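Local coordinates for protein MmeI (Methylophilus methylotrophus, PDB 5HR4) that probably methylates adenine in DNA at the N6 position with S-adenosyl-L-methionine, as the modification activity of a Type IIL restriction-modification enzyme, at residues 184-198 against 416-428. Sequence-based numbering, arbitrary orientation.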
ATOM      1  N   HIS A 184       5.471 -24.778 -12.961  1.00 34.41           N
ATOM      2  CA  HIS A 184       6.420 -25.113 -11.907  1.00 30.71           C
ATOM      3  C   HIS A 184       7.825 -25.321 -12.454  1.00 31.73           C
ATOM      4  O   HIS A 184       8.801 -24.825 -11.877  1.00 33.47           O
ATOM      5  CB  HIS A 184       5.941 -26.366 -11.169  1.00 29.96           C
ATOM      6  CG  HIS A 184       6.867 -26.814 -10.086  1.00 34.72           C
ATOM      7  ND1 HIS A 184       7.076 -26.079  -8.940  1.00 31.29           N
ATOM      8  CD2 HIS A 184       7.651 -27.915  -9.980  1.00 33.93           C
ATOM      9  CE1 HIS A 184       7.940 -26.715  -8.165  1.00 33.88           C
ATOM     10  NE2 HIS A 184       8.307 -27.830  -8.775  1.00 28.71           N
ATOM     11  N   ALA A 185       7.968 -26.072 -13.547  1.00 29.95           N
ATOM     12  CA  ALA A 185       9.305 -26.219 -14.117  1.00 31.47           C
ATOM     13  C   ALA A 185       9.904 -24.853 -14.421  1.00 31.00           C
ATOM     14  O   ALA A 185      11.043 -24.563 -14.038  1.00 31.29           O
ATOM     15  CB  ALA A 185       9.283 -27.084 -15.374  1.00 23.62           C
ATOM     16  N   LEU A 186       9.128 -23.975 -15.060  1.00 27.66           N
ATOM     17  CA  LEU A 186       9.658 -22.668 -15.434  1.00 30.12           C
ATOM     18  C   LEU A 186      10.195 -21.913 -14.213  1.00 31.46           C
ATOM     19  O   LEU A 186      11.359 -21.503 -14.190  1.00 26.39           O
ATOM     20  CB  LEU A 186       8.580 -21.858 -16.158  1.00 28.98           C
ATOM     21  CG  LEU A 186       9.000 -20.441 -16.532  1.00 30.89           C
ATOM     22  CD1 LEU A 186      10.108 -20.455 -17.574  1.00 32.35           C
ATOM     23  CD2 LEU A 186       7.807 -19.650 -17.009  1.00 33.70           C
ATOM     24  N   GLU A 187       9.367 -21.772 -13.170  1.00 29.18           N
ATOM     25  CA  GLU A 187       9.752 -21.017 -11.986  1.00 27.10           C
ATOM     26  C   GLU A 187      11.028 -21.561 -11.362  1.00 35.42           C
ATOM     27  O   GLU A 187      11.911 -20.789 -10.960  1.00 36.49           O
ATOM     28  CB  GLU A 187       8.628 -21.035 -10.951  1.00 30.56           C
ATOM     29  CG  GLU A 187       7.209 -20.924 -11.487  1.00 29.66           C
ATOM     30  CD  GLU A 187       6.955 -19.685 -12.344  1.00 36.19           C
ATOM     31  OE1 GLU A 187       5.849 -19.586 -12.941  1.00 41.20           O
ATOM     32  OE2 GLU A 187       7.856 -18.818 -12.435  1.00 35.09           O
ATOM     33  N   LEU A 188      11.140 -22.887 -11.246  1.00 33.94           N
ATOM     34  CA  LEU A 188      12.320 -23.458 -10.609  1.00 27.38           C
ATOM     35  C   LEU A 188      13.506 -23.522 -11.562  1.00 31.88           C
ATOM     36  O   LEU A 188      14.656 -23.402 -11.117  1.00 33.71           O
ATOM     37  CB  LEU A 188      11.987 -24.836 -10.049  1.00 32.43           C
ATOM     38  CG  LEU A 188      13.026 -25.810  -9.476  1.00 29.21           C
ATOM     39  CD1 LEU A 188      13.960 -25.172  -8.471  1.00 35.44           C
ATOM     40  CD2 LEU A 188      12.271 -26.927  -8.820  1.00 33.26           C
ATOM     41  N   TYR A 189      13.264 -23.701 -12.863  1.00 30.38           N
ATOM     42  CA  TYR A 189      14.356 -23.591 -13.827  1.00 28.93           C
ATOM     43  C   TYR A 189      15.068 -22.258 -13.667  1.00 33.46           C
ATOM     44  O   TYR A 189      16.299 -22.198 -13.576  1.00 36.92           O
ATOM     45  CB  TYR A 189      13.817 -23.733 -15.247  1.00 32.14           C
ATOM     46  CG  TYR A 189      14.829 -24.157 -16.294  1.00 32.26           C
ATOM     47  CD1 TYR A 189      15.619 -23.220 -16.941  1.00 29.57           C
ATOM     48  CD2 TYR A 189      14.961 -25.495 -16.662  1.00 24.64           C
ATOM     49  CE1 TYR A 189      16.535 -23.594 -17.908  1.00 28.89           C
ATOM     50  CE2 TYR A 189      15.875 -25.879 -17.620  1.00 26.22           C
ATOM     51  CZ  TYR A 189      16.668 -24.930 -18.243  1.00 29.70           C
ATOM     52  OH  TYR A 189      17.582 -25.313 -19.217  1.00 28.31           O
ATOM     53  N   LEU A 190      14.296 -21.175 -13.572  1.00 33.31           N
ATOM     54  CA  LEU A 190      14.879 -19.841 -13.629  1.00 30.44           C
ATOM     55  C   LEU A 190      15.606 -19.515 -12.330  1.00 33.91           C
ATOM     56  O   LEU A 190      16.758 -19.061 -12.332  1.00 32.56           O
ATOM     57  CB  LEU A 190      13.781 -18.822 -13.914  1.00 30.74           C
ATOM     58  CG  LEU A 190      14.287 -17.493 -14.475  1.00 43.90           C
ATOM     59  CD1 LEU A 190      14.489 -17.567 -15.999  1.00 39.38           C
ATOM     60  CD2 LEU A 190      13.351 -16.366 -14.082  1.00 45.45           C
ATOM     61  N   VAL A 191      14.949 -19.774 -11.206  1.00 33.70           N
ATOM     62  CA  VAL A 191      15.584 -19.610  -9.907  1.00 29.42           C
ATOM     63  C   VAL A 191      16.845 -20.478  -9.782  1.00 30.88           C
ATOM     64  O   VAL A 191      17.818 -20.078  -9.135  1.00 35.02           O
ATOM     65  CB  VAL A 191      14.526 -19.907  -8.828  1.00 36.17           C
ATOM     66  CG1 VAL A 191      14.900 -21.121  -7.979  1.00 31.33           C
ATOM     67  CG2 VAL A 191      14.215 -18.655  -7.995  1.00 32.27           C
ATOM     68  N   ARG A 192      16.879 -21.650 -10.416  1.00 30.62           N
ATOM     69  CA  ARG A 192      18.137 -22.388 -10.490  1.00 30.79           C
ATOM     70  C   ARG A 192      19.199 -21.610 -11.269  1.00 33.69           C
ATOM     71  O   ARG A 192      20.329 -21.445 -10.791  1.00 32.75           O
ATOM     72  CB  ARG A 192      17.916 -23.764 -11.107  1.00 33.61           C
ATOM     73  CG  ARG A 192      17.305 -24.775 -10.143  1.00 33.72           C
ATOM     74  CD  ARG A 192      16.744 -25.963 -10.911  1.00 30.18           C
ATOM     75  NE  ARG A 192      16.313 -27.031 -10.021  1.00 29.94           N
ATOM     76  CZ  ARG A 192      16.264 -28.311 -10.370  1.00 29.93           C
ATOM     77  NH1 ARG A 192      16.628 -28.675 -11.594  1.00 27.30           N
ATOM     78  NH2 ARG A 192      15.874 -29.229  -9.492  1.00 29.30           N
ATOM     79  N   LEU A 193      18.864 -21.135 -12.477  1.00 32.30           N
ATOM     80  CA  LEU A 193      19.801 -20.297 -13.226  1.00 29.76           C
ATOM     81  C   LEU A 193      20.292 -19.126 -12.393  1.00 33.05           C
ATOM     82  O   LEU A 193      21.465 -18.738 -12.464  1.00 33.51           O
ATOM     83  CB  LEU A 193      19.141 -19.773 -14.493  1.00 29.90           C
ATOM     84  CG  LEU A 193      18.736 -20.895 -15.429  1.00 32.83           C
ATOM     85  CD1 LEU A 193      17.777 -20.316 -16.451  1.00 36.20           C
ATOM     86  CD2 LEU A 193      19.966 -21.448 -16.091  1.00 28.10           C
ATOM     87  N   LEU A 194      19.395 -18.526 -11.616  1.00 33.27           N
ATOM     88  CA  LEU A 194      19.789 -17.393 -10.799  1.00 31.85           C
ATOM     89  C   LEU A 194      20.891 -17.792  -9.835  1.00 32.35           C
ATOM     90  O   LEU A 194      21.878 -17.065  -9.661  1.00 32.89           O
ATOM     91  CB  LEU A 194      18.579 -16.870 -10.044  1.00 28.55           C
ATOM     92  CG  LEU A 194      18.851 -15.653  -9.187  1.00 29.57           C
ATOM     93  CD1 LEU A 194      19.342 -14.511 -10.062  1.00 28.87           C
ATOM     94  CD2 LEU A 194      17.571 -15.298  -8.457  1.00 29.71           C
ATOM     95  N   PHE A 195      20.743 -18.955  -9.210  1.00 34.15           N
ATOM     96  CA  PHE A 195      21.784 -19.428  -8.308  1.00 32.76           C
ATOM     97  C   PHE A 195      23.083 -19.648  -9.063  1.00 29.40           C
ATOM     98  O   PHE A 195      24.161 -19.312  -8.570  1.00 34.15           O
ATOM     99  CB  PHE A 195      21.333 -20.707  -7.612  1.00 30.23           C
ATOM    100  CG  PHE A 195      22.407 -21.361  -6.799  1.00 30.06           C
ATOM    101  CD1 PHE A 195      23.324 -22.208  -7.391  1.00 26.46           C
ATOM    102  CD2 PHE A 195      22.485 -21.141  -5.439  1.00 28.95           C
ATOM    103  CE1 PHE A 195      24.305 -22.805  -6.659  1.00 32.02           C
ATOM    104  CE2 PHE A 195      23.467 -21.744  -4.688  1.00 33.30           C
ATOM    105  CZ  PHE A 195      24.382 -22.580  -5.298  1.00 34.49           C
ATOM    106  N   CYS A 196      23.009 -20.200 -10.265  1.00 30.84           N
ATOM    107  CA  CYS A 196      24.240 -20.390 -11.019  1.00 34.97           C
ATOM    108  C   CYS A 196      24.895 -19.051 -11.351  1.00 33.86           C
ATOM    109  O   CYS A 196      26.125 -18.930 -11.285  1.00 27.76           O
ATOM    110  CB  CYS A 196      23.968 -21.212 -12.278  1.00 30.71           C
ATOM    111  SG  CYS A 196      23.607 -22.946 -11.913  1.00 36.88           S
ATOM    112  N   LEU A 197      24.100 -18.029 -11.698  1.00 30.12           N
ATOM    113  CA  LEU A 197      24.705 -16.744 -12.033  1.00 31.27           C
ATOM    114  C   LEU A 197      25.411 -16.152 -10.824  1.00 29.81           C
ATOM    115  O   LEU A 197      26.531 -15.646 -10.935  1.00 29.36           O
ATOM    116  CB  LEU A 197      23.655 -15.780 -12.580  1.00 30.65           C
ATOM    117  CG  LEU A 197      23.088 -16.208 -13.931  1.00 33.37           C
ATOM    118  CD1 LEU A 197      21.854 -15.421 -14.237  1.00 33.10           C
ATOM    119  CD2 LEU A 197      24.122 -16.019 -15.019  1.00 33.85           C
ATOM    120  N   PHE A 198      24.794 -16.255  -9.650  1.00 29.62           N
ATOM    121  CA  PHE A 198      25.442 -15.797  -8.429  1.00 32.95           C
ATOM    122  C   PHE A 198      26.674 -16.640  -8.099  1.00 33.24           C
ATOM    123  O   PHE A 198      27.687 -16.113  -7.613  1.00 28.85           O
ATOM    124  CB  PHE A 198      24.433 -15.830  -7.281  1.00 30.87           C
ATOM    125  CG  PHE A 198      25.031 -15.551  -5.935  1.00 29.36           C
ATOM    126  CD1 PHE A 198      25.250 -14.242  -5.519  1.00 31.81           C
ATOM    127  CD2 PHE A 198      25.379 -16.596  -5.080  1.00 25.25           C
ATOM    128  CE1 PHE A 198      25.789 -13.967  -4.256  1.00 24.53           C
ATOM    129  CE2 PHE A 198      25.915 -16.339  -3.828  1.00 31.02           C
ATOM    130  CZ  PHE A 198      26.126 -15.015  -3.412  1.00 28.75           C
ATOM    131  N   GLU A 416       3.904 -18.684  -7.431  1.00 32.53           N
ATOM    132  CA  GLU A 416       5.028 -19.579  -7.186  1.00 32.34           C
ATOM    133  C   GLU A 416       6.360 -18.891  -7.444  1.00 30.10           C
ATOM    134  O   GLU A 416       7.352 -19.185  -6.762  1.00 31.94           O
ATOM    135  CB  GLU A 416       4.920 -20.855  -8.026  1.00 26.04           C
ATOM    136  CG  GLU A 416       6.243 -21.605  -8.133  1.00 26.34           C
ATOM    137  CD  GLU A 416       6.082 -23.084  -8.351  1.00 36.71           C
ATOM    138  OE1 GLU A 416       4.983 -23.507  -8.770  1.00 41.12           O
ATOM    139  OE2 GLU A 416       7.058 -23.828  -8.099  1.00 41.40           O
ATOM    140  N   PHE A 417       6.423 -17.987  -8.415  1.00 27.97           N
ATOM    141  CA  PHE A 417       7.733 -17.452  -8.768  1.00 30.24           C
ATOM    142  C   PHE A 417       8.328 -16.649  -7.612  1.00 37.65           C
ATOM    143  O   PHE A 417       9.446 -16.980  -7.174  1.00 33.10           O
ATOM    144  CB  PHE A 417       7.645 -16.666 -10.076  1.00 28.43           C
ATOM    145  CG  PHE A 417       8.975 -16.224 -10.583  1.00 33.82           C
ATOM    146  CD1 PHE A 417       9.974 -17.141 -10.826  1.00 34.02           C
ATOM    147  CD2 PHE A 417       9.237 -14.888 -10.782  1.00 35.79           C
ATOM    148  CE1 PHE A 417      11.211 -16.725 -11.284  1.00 35.33           C
ATOM    149  CE2 PHE A 417      10.463 -14.463 -11.233  1.00 36.29           C
ATOM    150  CZ  PHE A 417      11.451 -15.375 -11.484  1.00 38.66           C
ATOM    151  N   PRO A 418       7.646 -15.653  -7.033  1.00 30.85           N
ATOM    152  CA  PRO A 418       8.202 -15.029  -5.824  1.00 31.18           C
ATOM    153  C   PRO A 418       8.418 -16.019  -4.692  1.00 35.87           C
ATOM    154  O   PRO A 418       9.372 -15.867  -3.903  1.00 34.95           O
ATOM    155  CB  PRO A 418       7.158 -13.963  -5.459  1.00 32.69           C
ATOM    156  CG  PRO A 418       5.891 -14.379  -6.186  1.00 32.98           C
ATOM    157  CD  PRO A 418       6.354 -15.057  -7.426  1.00 29.97           C
ATOM    158  N   ALA A 419       7.567 -17.039  -4.581  1.00 30.41           N
ATOM    159  CA  ALA A 419       7.774 -18.024  -3.522  1.00 32.53           C
ATOM    160  C   ALA A 419       9.047 -18.817  -3.753  1.00 30.37           C
ATOM    161  O   ALA A 419       9.689 -19.241  -2.787  1.00 28.56           O
ATOM    162  CB  ALA A 419       6.577 -18.969  -3.407  1.00 30.53           C
ATOM    163  N   GLN A 420       9.443 -19.006  -5.018  1.00 32.33           N
ATOM    164  CA  GLN A 420      10.728 -19.644  -5.300  1.00 31.88           C
ATOM    165  C   GLN A 420      11.893 -18.670  -5.125  1.00 27.46           C
ATOM    166  O   GLN A 420      12.947 -19.061  -4.628  1.00 29.32           O
ATOM    167  CB  GLN A 420      10.740 -20.240  -6.710  1.00 26.50           C
ATOM    168  CG  GLN A 420       9.757 -21.367  -6.944  1.00 27.10           C
ATOM    169  CD  GLN A 420      10.328 -22.764  -6.674  1.00 31.82           C
ATOM    170  OE1 GLN A 420      11.306 -22.913  -5.940  1.00 26.72           O
ATOM    171  NE2 GLN A 420       9.705 -23.803  -7.276  1.00 29.57           N
ATOM    172  N   ILE A 421      11.734 -17.398  -5.517  1.00 35.96           N
ATOM    173  CA  ILE A 421      12.807 -16.421  -5.303  1.00 32.72           C
ATOM    174  C   ILE A 421      13.117 -16.300  -3.816  1.00 26.52           C
ATOM    175  O   ILE A 421      14.274 -16.371  -3.399  1.00 24.31           O
ATOM    176  CB  ILE A 421      12.441 -15.044  -5.887  1.00 30.57           C
ATOM    177  CG1 ILE A 421      11.899 -15.131  -7.295  1.00 32.98           C
ATOM    178  CG2 ILE A 421      13.678 -14.118  -5.884  1.00 32.15           C
ATOM    179  CD1 ILE A 421      11.562 -13.736  -7.875  1.00 37.05           C
ATOM    180  N   ALA A 422      12.076 -16.115  -2.999  1.00 28.32           N
ATOM    181  CA  ALA A 422      12.259 -15.981  -1.559  1.00 26.63           C
ATOM    182  C   ALA A 422      13.188 -17.058  -1.029  1.00 28.10           C
ATOM    183  O   ALA A 422      14.113 -16.769  -0.262  1.00 26.52           O
ATOM    184  CB  ALA A 422      10.906 -16.032  -0.848  1.00 21.61           C
ATOM    185  N   GLN A 423      12.986 -18.300  -1.466  1.00 28.16           N
ATOM    186  CA  GLN A 423      13.846 -19.382  -1.008  1.00 31.32           C
ATOM    187  C   GLN A 423      15.287 -19.140  -1.439  1.00 35.20           C
ATOM    188  O   GLN A 423      16.194 -19.105  -0.597  1.00 32.13           O
ATOM    189  CB  GLN A 423      13.333 -20.731  -1.516  1.00 33.12           C
ATOM    190  CG  GLN A 423      13.950 -21.916  -0.793  1.00 37.37           C
ATOM    191  CD  GLN A 423      13.261 -23.233  -1.094  1.00 47.48           C
ATOM    192  OE1 GLN A 423      13.727 -24.015  -1.923  1.00 46.67           O
ATOM    193  NE2 GLN A 423      12.162 -23.499  -0.397  1.00 59.30           N
ATOM    194  N   VAL A 424      15.516 -18.930  -2.744  1.00 31.84           N
ATOM    195  CA  VAL A 424      16.888 -18.713  -3.207  1.00 29.01           C
ATOM    196  C   VAL A 424      17.434 -17.410  -2.657  1.00 30.96           C
ATOM    197  O   VAL A 424      18.631 -17.298  -2.357  1.00 32.52           O
ATOM    198  CB  VAL A 424      16.966 -18.743  -4.739  1.00 30.16           C
ATOM    199  CG1 VAL A 424      18.278 -18.167  -5.208  1.00 29.37           C
ATOM    200  CG2 VAL A 424      16.840 -20.168  -5.230  1.00 38.03           C
ATOM    201  N   ALA A 425      16.576 -16.412  -2.488  1.00 27.88           N
ATOM    202  CA  ALA A 425      17.035 -15.156  -1.911  1.00 29.61           C
ATOM    203  C   ALA A 425      17.682 -15.381  -0.548  1.00 31.34           C
ATOM    204  O   ALA A 425      18.714 -14.774  -0.232  1.00 34.10           O
ATOM    205  CB  ALA A 425      15.871 -14.172  -1.809  1.00 27.64           C
ATOM    206  N   LEU A 426      17.106 -16.268   0.264  1.00 30.22           N
ATOM    207  CA  LEU A 426      17.671 -16.526   1.579  1.00 28.68           C
ATOM    208  C   LEU A 426      19.005 -17.253   1.483  1.00 30.52           C
ATOM    209  O   LEU A 426      19.902 -17.008   2.288  1.00 35.02           O
ATOM    210  CB  LEU A 426      16.678 -17.309   2.434  1.00 27.26           C
ATOM    211  CG  LEU A 426      15.702 -16.371   3.143  1.00 25.20           C
ATOM    212  CD1 LEU A 426      14.474 -17.089   3.592  1.00 19.79           C
ATOM    213  CD2 LEU A 426      16.396 -15.765   4.350  1.00 26.52           C
ATOM    214  N   TRP A 427      19.178 -18.143   0.512  1.00 32.44           N
ATOM    215  CA  TRP A 427      20.463 -18.839   0.434  1.00 32.14           C
ATOM    216  C   TRP A 427      21.572 -17.932  -0.092  1.00 34.19           C
ATOM    217  O   TRP A 427      22.708 -17.995   0.392  1.00 37.68           O
ATOM    218  CB  TRP A 427      20.357 -20.075  -0.438  1.00 28.49           C
ATOM    219  CG  TRP A 427      19.750 -21.263   0.235  1.00 30.09           C
ATOM    220  CD1 TRP A 427      20.109 -21.819   1.437  1.00 28.29           C
ATOM    221  CD2 TRP A 427      18.702 -22.080  -0.292  1.00 35.94           C
ATOM    222  NE1 TRP A 427      19.325 -22.922   1.695  1.00 34.33           N
ATOM    223  CE2 TRP A 427      18.458 -23.104   0.643  1.00 35.46           C
ATOM    224  CE3 TRP A 427      17.936 -22.039  -1.472  1.00 35.21           C
ATOM    225  CZ2 TRP A 427      17.488 -24.073   0.435  1.00 34.82           C
ATOM    226  CZ3 TRP A 427      16.983 -22.991  -1.672  1.00 31.58           C
ATOM    227  CH2 TRP A 427      16.757 -23.994  -0.723  1.00 36.49           C
ATOM    228  N   LEU A 428      21.274 -17.101  -1.097  1.00 32.23           N
ATOM    229  CA  LEU A 428      22.272 -16.152  -1.588  1.00 32.77           C
ATOM    230  C   LEU A 428      22.680 -15.172  -0.489  1.00 34.12           C
ATOM    231  O   LEU A 428      23.871 -14.874  -0.320  1.00 29.11           O
ATOM    232  CB  LEU A 428      21.739 -15.390  -2.804  1.00 30.80           C
ATOM    233  CG  LEU A 428      21.100 -16.168  -3.964  1.00 31.69           C
ATOM    234  CD1 LEU A 428      20.686 -15.222  -5.106  1.00 26.95           C
ATOM    235  CD2 LEU A 428      22.000 -17.306  -4.462  1.00 26.00           C
TER
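Helices 184-198 and 416-428 run in roughly the same direction, their axes 30° apart and 9.2 Å from each other at closest approach, with the backbones nearest at Glu187 and Phe417. At the N-terminal end, OE2 of Glu416 accepts a bent hydrogen bond (N-H...O 137°) from His184 ND1, doubtfully short as modelled, at the edge of the imidazole. The same oxygen takes a second bond through its anti lone pair from Gln420 NE2 (2.8 Å), one turn along its own helix. His184 NE2 is held by Glu264. With chi2 bent to -91°, Gln420 turns its amide toward this carboxylate and packs as a knob among His184, Glu187, Leu188 and Val191. Were Glu416 replaced by an alanine, His184 ND1 and Gln420 NE2 would probably lose their shared acceptor. Glu187 lays its CG against Glu416 CG (3.6 Å), and its OE2 has a weak hydrogen bond to His173. Farther along, Leu190 CD2 meets the Phe417 ring obliquely, while Val191 sets CG1 against Val424 CG2 (3.5 Å) and CG2 over the Gln420 backbone. Leu428 closes the row: its CB makes a CH-pi contact over the centre of the Phe198 ring, 4.3 Å from the centroid, and its CD2 packs against CD2 of Phe198 (3.5 Å) and of Phe195. This is buried helix-helix packing with a polar end, joining the helicase-spacer region to the helix that follows strand 409-413 in the Rossmann-like methyltransferase fold, with the Phe198 side chain about 9 Å from the bound calcium ion and that of Ile421 about 8 Å from sinefungin.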